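Local coordinates for uncharacterized protein (Staphylococcus aureus, PDB 4YBV) that probably hydrolyses thioesters, as a hot dog-fold member of the thioesterase superfamily whose own substrate is not established, at residues A[25-30]-A[42-47]; A[46-51]-A[86-91]; A[59-64]-A[98-103]. The protein carries 1 engineered substitution. One frame throughout, in Å; residues are numbered along the deposited sequence. Where two conformers were deposited one is given.

Contact 1 of 3, residues A[25-30]-A[42-47]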
ATOM      1  N   ILE A  25      -2.641  21.783  -2.490  1.00 25.75           N
ATOM      2  CA  ILE A  25      -2.156  22.395  -1.227  1.00 25.31           C
ATOM      3  C   ILE A  25      -0.659  22.386  -1.141  1.00 20.97           C
ATOM      4  O   ILE A  25      -0.040  21.394  -1.478  1.00 21.87           O
ATOM      5  CB  ILE A  25      -2.619  21.627   0.023  1.00 29.00           C
ATOM      6  CG1 ILE A  25      -4.003  21.085  -0.140  1.00 35.07           C
ATOM      7  CG2 ILE A  25      -2.547  22.486   1.249  1.00 25.15           C
ATOM      8  CD1 ILE A  25      -4.437  20.443   1.132  1.00 40.33           C
ATOM      9  N   SER A  26      -0.064  23.442  -0.622  1.00 20.98           N
ATOM     10  CA  SER A  26       1.384  23.491  -0.529  1.00 23.84           C
ATOM     11  C   SER A  26       1.844  23.894   0.873  1.00 22.69           C
ATOM     12  O   SER A  26       1.034  24.320   1.718  1.00 23.11           O
ATOM     13  CB  SER A  26       1.965  24.477  -1.575  1.00 27.14           C
ATOM     14  OG  SER A  26       1.424  25.768  -1.406  1.00 27.30           O
ATOM     15  N   MET A  27       3.139  23.766   1.118  1.00 21.48           N
ATOM     16  CA  MET A  27       3.698  24.153   2.416  1.00 22.03           C
ATOM     17  C   MET A  27       5.179  24.356   2.268  1.00 22.41           C
ATOM     18  O   MET A  27       5.786  23.758   1.374  1.00 24.52           O
ATOM     19  CB  MET A  27       3.388  23.085   3.490  1.00 18.82           C
ATOM     20  CG  MET A  27       4.197  21.803   3.328  1.00 24.69           C
ATOM     21  SD  MET A  27       3.713  20.494   4.518  1.00 23.36           S
ATOM     22  CE  MET A  27       4.991  19.322   4.248  1.00 24.61           C
ATOM     23  N   PRO A  28       5.775  25.221   3.119  1.00 24.05           N
ATOM     24  CA  PRO A  28       7.227  25.471   3.097  1.00 26.06           C
ATOM     25  C   PRO A  28       8.045  24.336   3.716  1.00 26.32           C
ATOM     26  O   PRO A  28       7.644  23.769   4.717  1.00 26.39           O
ATOM     27  CB  PRO A  28       7.387  26.738   3.944  1.00 29.45           C
ATOM     28  CG  PRO A  28       6.226  26.717   4.894  1.00 24.35           C
ATOM     29  CD  PRO A  28       5.081  26.086   4.095  1.00 25.37           C
ATOM     30  N   VAL A  29       9.194  24.039   3.132  1.00 28.16           N
ATOM     31  CA  VAL A  29      10.089  23.052   3.716  1.00 24.92           C
ATOM     32  C   VAL A  29      10.959  23.786   4.719  1.00 33.99           C
ATOM     33  O   VAL A  29      11.899  24.489   4.326  1.00 29.97           O
ATOM     34  CB  VAL A  29      10.941  22.366   2.653  1.00 23.33           C
ATOM     35  CG1 VAL A  29      11.923  21.372   3.305  1.00 23.11           C
ATOM     36  CG2 VAL A  29      10.055  21.675   1.648  1.00 26.11           C
ATOM     37  N   THR A  30      10.624  23.650   6.004  1.00 31.80           N
ATOM     38  CA  THR A  30      11.345  24.336   7.079  1.00 35.41           C
ATOM     39  C   THR A  30      12.006  23.313   8.003  1.00 36.76           C
ATOM     40  O   THR A  30      11.726  22.127   7.884  1.00 27.90           O
ATOM     41  CB  THR A  30      10.393  25.250   7.886  1.00 38.45           C
ATOM     42  OG1 THR A  30       9.406  24.457   8.559  1.00 38.68           O
ATOM     43  CG2 THR A  30       9.679  26.231   6.950  1.00 33.07           C
ATOM     44  N   GLY A  42       9.605  12.343   5.172  1.00 20.19           N
ATOM     45  CA  GLY A  42       8.593  11.636   4.384  1.00 20.94           C
ATOM     46  C   GLY A  42       7.178  11.660   4.986  1.00 20.07           C
ATOM     47  O   GLY A  42       6.128  11.692   4.284  1.00 19.39           O
ATOM     48  N   GLY A  43       7.128  11.630   6.312  1.00 17.73           N
ATOM     49  CA  GLY A  43       5.859  11.698   7.020  1.00 18.21           C
ATOM     50  C   GLY A  43       5.103  13.014   6.871  1.00 18.26           C
ATOM     51  O   GLY A  43       3.869  13.022   6.885  1.00 18.38           O
ATOM     52  N   ALA A  44       5.847  14.122   6.796  1.00 20.42           N
ATOM     53  CA  ALA A  44       5.289  15.453   6.609  1.00 21.43           C
ATOM     54  C   ALA A  44       4.622  15.503   5.217  1.00 17.12           C
ATOM     55  O   ALA A  44       3.498  15.965   5.078  1.00 19.42           O
ATOM     56  CB  ALA A  44       6.401  16.540   6.746  1.00 18.41           C
ATOM     57  N   SER A  45       5.355  15.029   4.212  0.54 18.80           N
ATOM     58  CA  SER A  45       4.853  14.918   2.840  0.54 18.06           C
ATOM     59  C   SER A  45       3.543  14.128   2.830  0.54 19.66           C
ATOM     60  O   SER A  45       2.520  14.602   2.331  0.54 19.61           O
ATOM     61  CB  SER A  45       5.893  14.237   1.948  0.54 19.93           C
ATOM     62  OG  SER A  45       5.508  14.258   0.586  0.54 21.55           O
ATOM     63  N   ILE A  46       3.571  12.933   3.438  1.00 18.40           N
ATOM     64  CA  ILE A  46       2.377  12.098   3.506  1.00 17.16           C
ATOM     65  C   ILE A  46       1.222  12.814   4.218  1.00 19.82           C
ATOM     66  O   ILE A  46       0.074  12.753   3.749  1.00 19.17           O
ATOM     67  CB  ILE A  46       2.647  10.729   4.224  1.00 16.47           C
ATOM     68  CG1 ILE A  46       3.529   9.833   3.353  1.00 15.91           C
ATOM     69  CG2 ILE A  46       1.322   9.998   4.536  1.00 17.41           C
ATOM     70  CD1 ILE A  46       4.061   8.542   4.102  1.00 17.81           C
ATOM     71  N   ALA A  47       1.519  13.536   5.303  1.00 15.47           N
ATOM     72  CA  ALA A  47       0.472  14.257   6.048  1.00 17.12           C
ATOM     73  C   ALA A  47      -0.186  15.350   5.156  1.00 17.06           C
ATOM     74  O   ALA A  47      -1.411  15.538   5.178  1.00 15.09           O
ATOM     75  CB  ALA A  47       1.047  14.897   7.288  1.00 16.30           C
TER
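Met27 reaches from its strand to the first turn of the facing helix and lays its terminal methyl, CE, over the peptide group that joins Ala44 to Ser45. The methyl stands almost straight above the face of that peptide, 3.8 Å from Ala44 O and 4.0 Å from Ala44 C. The amide nitrogen is a little farther off, with Met27 CE 4.3 Å from Ser45 N. At the side of the same methyl lies the Ala44 methyl, Met27 CE and Ala44 CB being 4.0 Å apart. The touch is thus one of van der Waals packing, made by a single carbon at the end of a long side chain, and the surface it buries is small.

The side-chain torsions explain the reach. Met27 CG lies between the backbone N and the carbonyl carbon (chi1 73°), and from there the chain runs out fully extended through SD to CE, spanning a gap in which the nearest alpha carbons, those of Met27 and Ser45, are still 9.3 Å apart. The helix is already regular here, with Ile46 N bonded to Gly42 O at 3.0 Å across the turn that contains this peptide. Ser45 directs its CB away from the strand; in one of its two conformers, its hydroxyl pairs with Thr115 OG1.

The contact packs the start of the central helix against the sheet of the hot dog fold. Phe11 packs against both Met27 and Ala44, and Leu40 also touches Met27. Strand 22-28 is held between strands 14-19 and 85-95, with Met27 bonded through its backbone to Val86. From it Met27 points to the start of helix 42-60, while at Ile46 and Ala47 that helix packs on Ile46 and Gly43 of the second subunit.

Contact 2 of 3, residues A[46-51]-A[86-91]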
ATOM      1  N   ILE A  46       3.571  12.933   3.438  1.00 18.40           N
ATOM      2  CA  ILE A  46       2.377  12.098   3.506  1.00 17.16           C
ATOM      3  C   ILE A  46       1.222  12.814   4.218  1.00 19.82           C
ATOM      4  O   ILE A  46       0.074  12.753   3.749  1.00 19.17           O
ATOM      5  CB  ILE A  46       2.647  10.729   4.224  1.00 16.47           C
ATOM      6  CG1 ILE A  46       3.529   9.833   3.353  1.00 15.91           C
ATOM      7  CG2 ILE A  46       1.322   9.998   4.536  1.00 17.41           C
ATOM      8  CD1 ILE A  46       4.061   8.542   4.102  1.00 17.81           C
ATOM      9  N   ALA A  47       1.519  13.536   5.303  1.00 15.47           N
ATOM     10  CA  ALA A  47       0.472  14.257   6.048  1.00 17.12           C
ATOM     11  C   ALA A  47      -0.186  15.350   5.156  1.00 17.06           C
ATOM     12  O   ALA A  47      -1.411  15.538   5.178  1.00 15.09           O
ATOM     13  CB  ALA A  47       1.047  14.897   7.288  1.00 16.30           C
ATOM     14  N   LEU A  48       0.648  16.053   4.395  1.00 15.20           N
ATOM     15  CA  LEU A  48       0.121  17.009   3.391  1.00 15.69           C
ATOM     16  C   LEU A  48      -0.830  16.296   2.417  1.00 17.10           C
ATOM     17  O   LEU A  48      -1.955  16.747   2.197  1.00 20.76           O
ATOM     18  CB  LEU A  48       1.270  17.648   2.643  1.00 19.51           C
ATOM     19  CG  LEU A  48       0.951  18.760   1.618  1.00 20.99           C
ATOM     20  CD1 LEU A  48       0.426  20.002   2.316  1.00 18.86           C
ATOM     21  CD2 LEU A  48       2.210  19.090   0.868  1.00 19.22           C
ATOM     22  N   GLY A  49      -0.398  15.157   1.868  1.00 19.75           N
ATOM     23  CA  GLY A  49      -1.274  14.355   1.002  1.00 19.39           C
ATOM     24  C   GLY A  49      -2.619  13.940   1.600  1.00 19.49           C
ATOM     25  O   GLY A  49      -3.711  14.081   0.970  1.00 20.88           O
ATOM     26  N   GLU A  50      -2.575  13.413   2.828  1.00 19.10           N
ATOM     27  CA  GLU A  50      -3.810  13.003   3.493  1.00 20.48           C
ATOM     28  C   GLU A  50      -4.725  14.208   3.722  1.00 22.98           C
ATOM     29  O   GLU A  50      -5.956  14.104   3.540  1.00 24.98           O
ATOM     30  CB  GLU A  50      -3.549  12.283   4.828  1.00 22.27           C
ATOM     31  CG  GLU A  50      -4.859  11.825   5.470  1.00 27.19           C
ATOM     32  CD  GLU A  50      -4.724  10.614   6.404  1.00 27.58           C
ATOM     33  OE1 GLU A  50      -3.663   9.958   6.437  1.00 26.89           O
ATOM     34  OE2 GLU A  50      -5.695  10.323   7.128  1.00 30.37           O
ATOM     35  N   THR A  51      -4.124  15.344   4.094  1.00 19.75           N
ATOM     36  CA  THR A  51      -4.893  16.592   4.222  1.00 25.15           C
ATOM     37  C   THR A  51      -5.590  16.927   2.889  1.00 23.65           C
ATOM     38  O   THR A  51      -6.772  17.276   2.860  1.00 21.48           O
ATOM     39  CB  THR A  51      -4.000  17.767   4.648  1.00 21.10           C
ATOM     40  OG1 THR A  51      -3.361  17.446   5.909  1.00 18.58           O
ATOM     41  CG2 THR A  51      -4.833  19.044   4.789  1.00 19.37           C
ATOM     42  N   VAL A  86       6.774  22.600  -1.078  1.00 23.80           N
ATOM     43  CA  VAL A  86       6.282  21.422  -1.758  1.00 21.31           C
ATOM     44  C   VAL A  86       4.797  21.563  -1.968  1.00 24.56           C
ATOM     45  O   VAL A  86       4.077  22.181  -1.162  1.00 21.63           O
ATOM     46  CB  VAL A  86       6.590  20.123  -0.981  1.00 25.55           C
ATOM     47  CG1 VAL A  86       8.094  19.957  -0.901  1.00 26.39           C
ATOM     48  CG2 VAL A  86       5.934  20.131   0.406  1.00 20.21           C
ATOM     49  N   THR A  87       4.344  20.968  -3.065  1.00 24.28           N
ATOM     50  CA  THR A  87       2.972  21.095  -3.495  1.00 20.44           C
ATOM     51  C   THR A  87       2.371  19.750  -3.781  1.00 19.48           C
ATOM     52  O   THR A  87       2.898  18.940  -4.545  1.00 23.19           O
ATOM     53  CB  THR A  87       2.872  21.966  -4.782  1.00 23.51           C
ATOM     54  OG1 THR A  87       3.495  23.217  -4.520  1.00 26.21           O
ATOM     55  CG2 THR A  87       1.409  22.173  -5.134  1.00 19.11           C
ATOM     56  N   ALA A  88       1.239  19.520  -3.160  1.00 21.71           N
ATOM     57  CA  ALA A  88       0.491  18.292  -3.323  1.00 22.16           C
ATOM     58  C   ALA A  88      -0.722  18.550  -4.212  1.00 21.01           C
ATOM     59  O   ALA A  88      -1.528  19.413  -3.886  1.00 20.82           O
ATOM     60  CB  ALA A  88       0.042  17.803  -1.995  1.00 22.11           C
ATOM     61  N   THR A  89      -0.867  17.756  -5.273  1.00 22.39           N
ATOM     62  CA  THR A  89      -2.054  17.764  -6.126  1.00 23.64           C
ATOM     63  C   THR A  89      -2.815  16.469  -5.967  1.00 20.51           C
ATOM     64  O   THR A  89      -2.322  15.381  -6.313  1.00 24.75           O
ATOM     65  CB  THR A  89      -1.702  17.982  -7.638  1.00 25.07           C
ATOM     66  OG1 THR A  89      -0.926  19.162  -7.769  1.00 24.74           O
ATOM     67  CG2 THR A  89      -2.949  18.145  -8.484  1.00 26.70           C
ATOM     68  N   ALA A  90      -3.999  16.578  -5.379  1.00 18.01           N
ATOM     69  CA  ALA A  90      -4.877  15.454  -5.195  1.00 21.66           C
ATOM     70  C   ALA A  90      -5.946  15.476  -6.306  1.00 25.04           C
ATOM     71  O   ALA A  90      -6.668  16.451  -6.436  1.00 23.98           O
ATOM     72  CB  ALA A  90      -5.535  15.493  -3.826  1.00 19.95           C
ATOM     73  N   GLU A  91      -6.049  14.398  -7.077  1.00 26.00           N
ATOM     74  CA  GLU A  91      -7.122  14.287  -8.078  1.00 27.14           C
ATOM     75  C   GLU A  91      -7.925  13.033  -7.791  1.00 26.18           C
ATOM     76  O   GLU A  91      -7.343  11.964  -7.579  1.00 28.19           O
ATOM     77  CB  GLU A  91      -6.556  14.238  -9.504  1.00 30.68           C
ATOM     78  CG  GLU A  91      -5.383  15.179  -9.773  1.00 38.50           C
ATOM     79  CD  GLU A  91      -4.710  14.919 -11.129  1.00 50.23           C
ATOM     80  OE1 GLU A  91      -5.361  14.305 -12.002  1.00 49.65           O
ATOM     81  OE2 GLU A  91      -3.535  15.322 -11.314  1.00 47.40           O
TER
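Leu48 is the first residue along 46-51 to touch the strand, and its side chain makes all the close contacts between the two segments. With its CG anti to the backbone N (chi1 -176°), the side chain leaves the helix toward strand 85-95, and CD2 settles between two strand residues that face the same way. Leu48 CD2 is 3.8 Å from Ala88 CB and 3.9 Å from Val86 CG2. The branch point also takes part, Leu48 CG lying 3.8 Å from Ala88 CB, so the alanine methyl abuts both the stem and one prong of the leucine. Val86 presents one methyl alone, and the two branched side chains cross at a slant.

Next comes Gly49, whose backbone is partly covered by the strand; its CA lies 4.7 Å from Ala88 CB. Glu50 turns off elsewhere, its OE1 bonding His77 NE2 of the second subunit. Thr51 closes the segment by returning to the preceding turn: its OG1 donates to Ala47 O over 2.8 Å, and its N reaches that oxygen over 2.9 Å. The two donors approach from opposite faces of the carbonyl plane, so this oxygen is doubly gripped, and Thr51 OG1 also pairs with His41 NE2 of the second subunit.

Leu48 thus belongs to the helix-on-sheet core of the hot dog fold, while other helix residues meet the second subunit. Strand 85-95 runs between strands 22-28 and 99-107, and Ala88 rests on Ile106 of the latter. Met13 touches Leu48 from a loop, while the flank of helix 42-60 carrying Ile46 and Glu50 packs on strand 67-77.

Contact 3 of 3, residues A[59-64]-A[98-103]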
ATOM      1  N   ASN A  59     -15.145  18.513   0.297  1.00 34.56           N
ATOM      2  CA  ASN A  59     -15.727  19.383  -0.730  1.00 33.80           C
ATOM      3  C   ASN A  59     -16.732  18.668  -1.637  1.00 39.66           C
ATOM      4  O   ASN A  59     -17.592  19.321  -2.221  1.00 39.43           O
ATOM      5  CB  ASN A  59     -14.634  20.008  -1.611  1.00 31.52           C
ATOM      6  CG  ASN A  59     -13.856  21.073  -0.893  1.00 39.07           C
ATOM      7  OD1 ASN A  59     -14.344  21.618   0.098  1.00 45.92           O
ATOM      8  ND2 ASN A  59     -12.630  21.393  -1.380  1.00 34.36           N
ATOM      9  N   LEU A  60     -16.606  17.346  -1.780  1.00 34.25           N
ATOM     10  CA  LEU A  60     -17.505  16.605  -2.670  1.00 38.48           C
ATOM     11  C   LEU A  60     -18.784  16.066  -2.020  1.00 41.05           C
ATOM     12  O   LEU A  60     -19.672  15.568  -2.709  1.00 43.13           O
ATOM     13  CB  LEU A  60     -16.765  15.419  -3.294  1.00 40.35           C
ATOM     14  CG  LEU A  60     -15.695  15.685  -4.348  1.00 34.10           C
ATOM     15  CD1 LEU A  60     -15.112  14.367  -4.756  1.00 29.91           C
ATOM     16  CD2 LEU A  60     -16.240  16.440  -5.559  1.00 33.63           C
ATOM     17  N   ILE A  61     -18.874  16.125  -0.702  1.00 43.21           N
ATOM     18  CA  ILE A  61     -20.005  15.508  -0.032  1.00 45.70           C
ATOM     19  C   ILE A  61     -20.817  16.530   0.745  1.00 49.36           C
ATOM     20  O   ILE A  61     -20.450  17.724   0.836  1.00 45.10           O
ATOM     21  CB  ILE A  61     -19.564  14.379   0.950  1.00 47.72           C
ATOM     22  CG1 ILE A  61     -18.816  14.980   2.139  1.00 45.46           C
ATOM     23  CG2 ILE A  61     -18.720  13.314   0.227  1.00 39.44           C
ATOM     24  CD1 ILE A  61     -18.502  13.992   3.216  1.00 44.91           C
ATOM     25  N   ASP A  62     -21.927  16.058   1.307  1.00 51.28           N
ATOM     26  CA  ASP A  62     -22.756  16.923   2.131  1.00 56.89           C
ATOM     27  C   ASP A  62     -22.311  16.915   3.600  1.00 56.97           C
ATOM     28  O   ASP A  62     -22.657  16.018   4.382  1.00 60.00           O
ATOM     29  CB  ASP A  62     -24.228  16.519   1.978  1.00 59.22           C
ATOM     30  CG  ASP A  62     -25.184  17.548   2.541  1.00 67.08           C
ATOM     31  OD1 ASP A  62     -24.861  18.221   3.542  1.00 61.03           O
ATOM     32  OD2 ASP A  62     -26.267  17.725   1.928  1.00 74.32           O
ATOM     33  N   THR A  63     -21.537  17.945   3.938  1.00 58.19           N
ATOM     34  CA  THR A  63     -20.919  18.138   5.249  1.00 58.49           C
ATOM     35  C   THR A  63     -21.926  17.948   6.375  1.00 63.83           C
ATOM     36  O   THR A  63     -21.602  17.421   7.437  1.00 70.48           O
ATOM     37  CB  THR A  63     -20.277  19.566   5.359  1.00 63.86           C
ATOM     38  OG1 THR A  63     -18.931  19.540   4.872  1.00 70.58           O
ATOM     39  CG2 THR A  63     -20.245  20.064   6.793  1.00 61.67           C
ATOM     40  N   THR A  64     -23.165  18.349   6.121  1.00 65.49           N
ATOM     41  CA  THR A  64     -24.205  18.324   7.145  1.00 66.56           C
ATOM     42  C   THR A  64     -24.589  16.910   7.614  1.00 62.34           C
ATOM     43  O   THR A  64     -24.718  16.689   8.818  1.00 62.73           O
ATOM     44  CB  THR A  64     -25.470  19.063   6.649  1.00 63.73           C
ATOM     45  OG1 THR A  64     -26.037  18.359   5.535  1.00 67.75           O
ATOM     46  CG2 THR A  64     -25.102  20.474   6.218  1.00 59.56           C
ATOM     47  N   SER A  98     -19.858   5.211  -0.852  1.00 46.62           N
ATOM     48  CA  SER A  98     -19.347   4.942   0.489  1.00 49.13           C
ATOM     49  C   SER A  98     -17.857   5.347   0.621  1.00 45.63           C
ATOM     50  O   SER A  98     -17.458   5.930   1.639  1.00 40.56           O
ATOM     51  CB  SER A  98     -19.564   3.454   0.862  1.00 49.53           C
ATOM     52  OG  SER A  98     -18.955   2.540  -0.052  1.00 53.27           O
ATOM     53  N   THR A  99     -17.058   5.075  -0.413  1.00 39.04           N
ATOM     54  CA  THR A  99     -15.646   5.433  -0.385  1.00 39.63           C
ATOM     55  C   THR A  99     -15.206   6.300  -1.583  1.00 38.05           C
ATOM     56  O   THR A  99     -15.723   6.168  -2.695  1.00 41.44           O
ATOM     57  CB  THR A  99     -14.755   4.164  -0.324  1.00 36.43           C
ATOM     58  OG1 THR A  99     -14.989   3.373  -1.484  1.00 42.78           O
ATOM     59  CG2 THR A  99     -15.101   3.310   0.893  1.00 45.53           C
ATOM     60  N   HIS A 100     -14.250   7.196  -1.345  1.00 32.33           N
ATOM     61  CA  HIS A 100     -13.542   7.895  -2.417  1.00 32.23           C
ATOM     62  C   HIS A 100     -12.114   7.411  -2.508  1.00 30.45           C
ATOM     63  O   HIS A 100     -11.442   7.186  -1.491  1.00 26.56           O
ATOM     64  CB  HIS A 100     -13.520   9.407  -2.196  1.00 32.44           C
ATOM     65  CG  HIS A 100     -14.876  10.028  -2.157  1.00 36.67           C
ATOM     66  ND1 HIS A 100     -15.076  11.346  -1.812  1.00 31.63           N
ATOM     67  CD2 HIS A 100     -16.105   9.509  -2.412  1.00 33.96           C
ATOM     68  CE1 HIS A 100     -16.370  11.611  -1.846  1.00 37.70           C
ATOM     69  NE2 HIS A 100     -17.011  10.514  -2.210  1.00 38.03           N
ATOM     70  N   VAL A 101     -11.624   7.299  -3.726  1.00 28.77           N
ATOM     71  CA  VAL A 101     -10.243   6.924  -3.915  1.00 26.52           C
ATOM     72  C   VAL A 101      -9.555   8.060  -4.616  1.00 27.13           C
ATOM     73  O   VAL A 101     -10.039   8.495  -5.658  1.00 30.16           O
ATOM     74  CB  VAL A 101     -10.145   5.597  -4.703  1.00 26.03           C
ATOM     75  CG1 VAL A 101      -8.719   5.282  -5.062  1.00 27.64           C
ATOM     76  CG2 VAL A 101     -10.789   4.486  -3.884  1.00 23.52           C
ATOM     77  N   TRP A 102      -8.459   8.568  -4.033  1.00 20.18           N
ATOM     78  CA  TRP A 102      -7.692   9.722  -4.539  1.00 17.87           C
ATOM     79  C   TRP A 102      -6.285   9.394  -4.977  1.00 25.32           C
ATOM     80  O   TRP A 102      -5.579   8.590  -4.333  1.00 24.51           O
ATOM     81  CB  TRP A 102      -7.573  10.815  -3.454  1.00 20.63           C
ATOM     82  CG  TRP A 102      -8.838  11.521  -3.123  1.00 27.24           C
ATOM     83  CD1 TRP A 102      -9.810  11.114  -2.261  1.00 24.85           C
ATOM     84  CD2 TRP A 102      -9.270  12.776  -3.658  1.00 20.07           C
ATOM     85  NE1 TRP A 102     -10.835  12.046  -2.234  1.00 24.21           N
ATOM     86  CE2 TRP A 102     -10.522  13.069  -3.086  1.00 23.75           C
ATOM     87  CE3 TRP A 102      -8.717  13.680  -4.564  1.00 25.50           C
ATOM     88  CZ2 TRP A 102     -11.241  14.237  -3.399  1.00 24.34           C
ATOM     89  CZ3 TRP A 102      -9.431  14.846  -4.870  1.00 24.43           C
ATOM     90  CH2 TRP A 102     -10.677  15.103  -4.275  1.00 23.53           C
ATOM     91  N   ASP A 103      -5.833  10.094  -6.007  1.00 26.40           N
ATOM     92  CA  ASP A 103      -4.450  10.016  -6.448  1.00 26.63           C
ATOM     93  C   ASP A 103      -3.747  11.298  -6.014  1.00 27.09           C
ATOM     94  O   ASP A 103      -4.285  12.349  -6.229  1.00 23.54           O
ATOM     95  CB  ASP A 103      -4.397   9.869  -7.960  1.00 32.67           C
ATOM     96  CG  ASP A 103      -3.140   9.238  -8.427  1.00 43.17           C
ATOM     97  OD1 ASP A 103      -3.100   7.987  -8.405  1.00 52.29           O
ATOM     98  OD2 ASP A 103      -2.206   9.972  -8.816  1.00 42.20           O
TER
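The hydroxyl OG of Ser57, one turn before Leu60, is gripped by two ring nitrogens, His100 ND1 and Trp102 NE1. These bonds probably help to set the rotation of both rings, which come from alternate residues of strand 99-107 and so point to the same side of the sheet, toward 59-64.

Against the rings lie two aliphatic side chains. Ile61 makes the closest approach, its CG2 branch meeting His100 CE1 at 3.6 Å, while Leu60 CB lies 4.1 Å from the same CE1. Both carbons converge on this imidazole carbon from neighbouring directions, each oblique to the ring. Leu60 continues past the histidine: with CG anti to the carbonyl carbon (chi1 -71°) and an extended chain beyond, it carries CD1 to 4.1 Å from Trp102 CZ2, on the benzene part of the indole. Ile92 and Ile123 add to the apolar surroundings.

Beyond Ile61 the chain turns away from the strand. Asp62 OD1 accepts from Thr64 N at 3.1 Å through its anti lone pair, a distinctly bent bond (139° at the hydrogen) that defines an Asx turn, and Asp62 OD2 forms a salt bridge with Lys65.

A long helix lying in the hollow of a curved antiparallel sheet is the hallmark of the hot dog fold, and here the far end of that helix is fastened to the sheet.

Overall arrangement
From the N terminus, strand 22-28 leads into the loop 29-41, which contact 1 closes by bringing the start of helix 42-60 back to that strand. Contact 2 opens on the same helical turn, sharing Ile46 and Ala47 with contact 1, and closes when the chain returns along 86-91. Contact 3 opens at 59-64, inside the span of contact 2, and closes beyond it at 98-103, so the two cross. Backbone bonds join 25-30 to 86-91, and 86-91 to 98-103, making three neighbouring strands the common floor. Contacts 1 and 3, centres about 22 Å apart, hold the two ends of the helix on this sheet, with contact 2 between them.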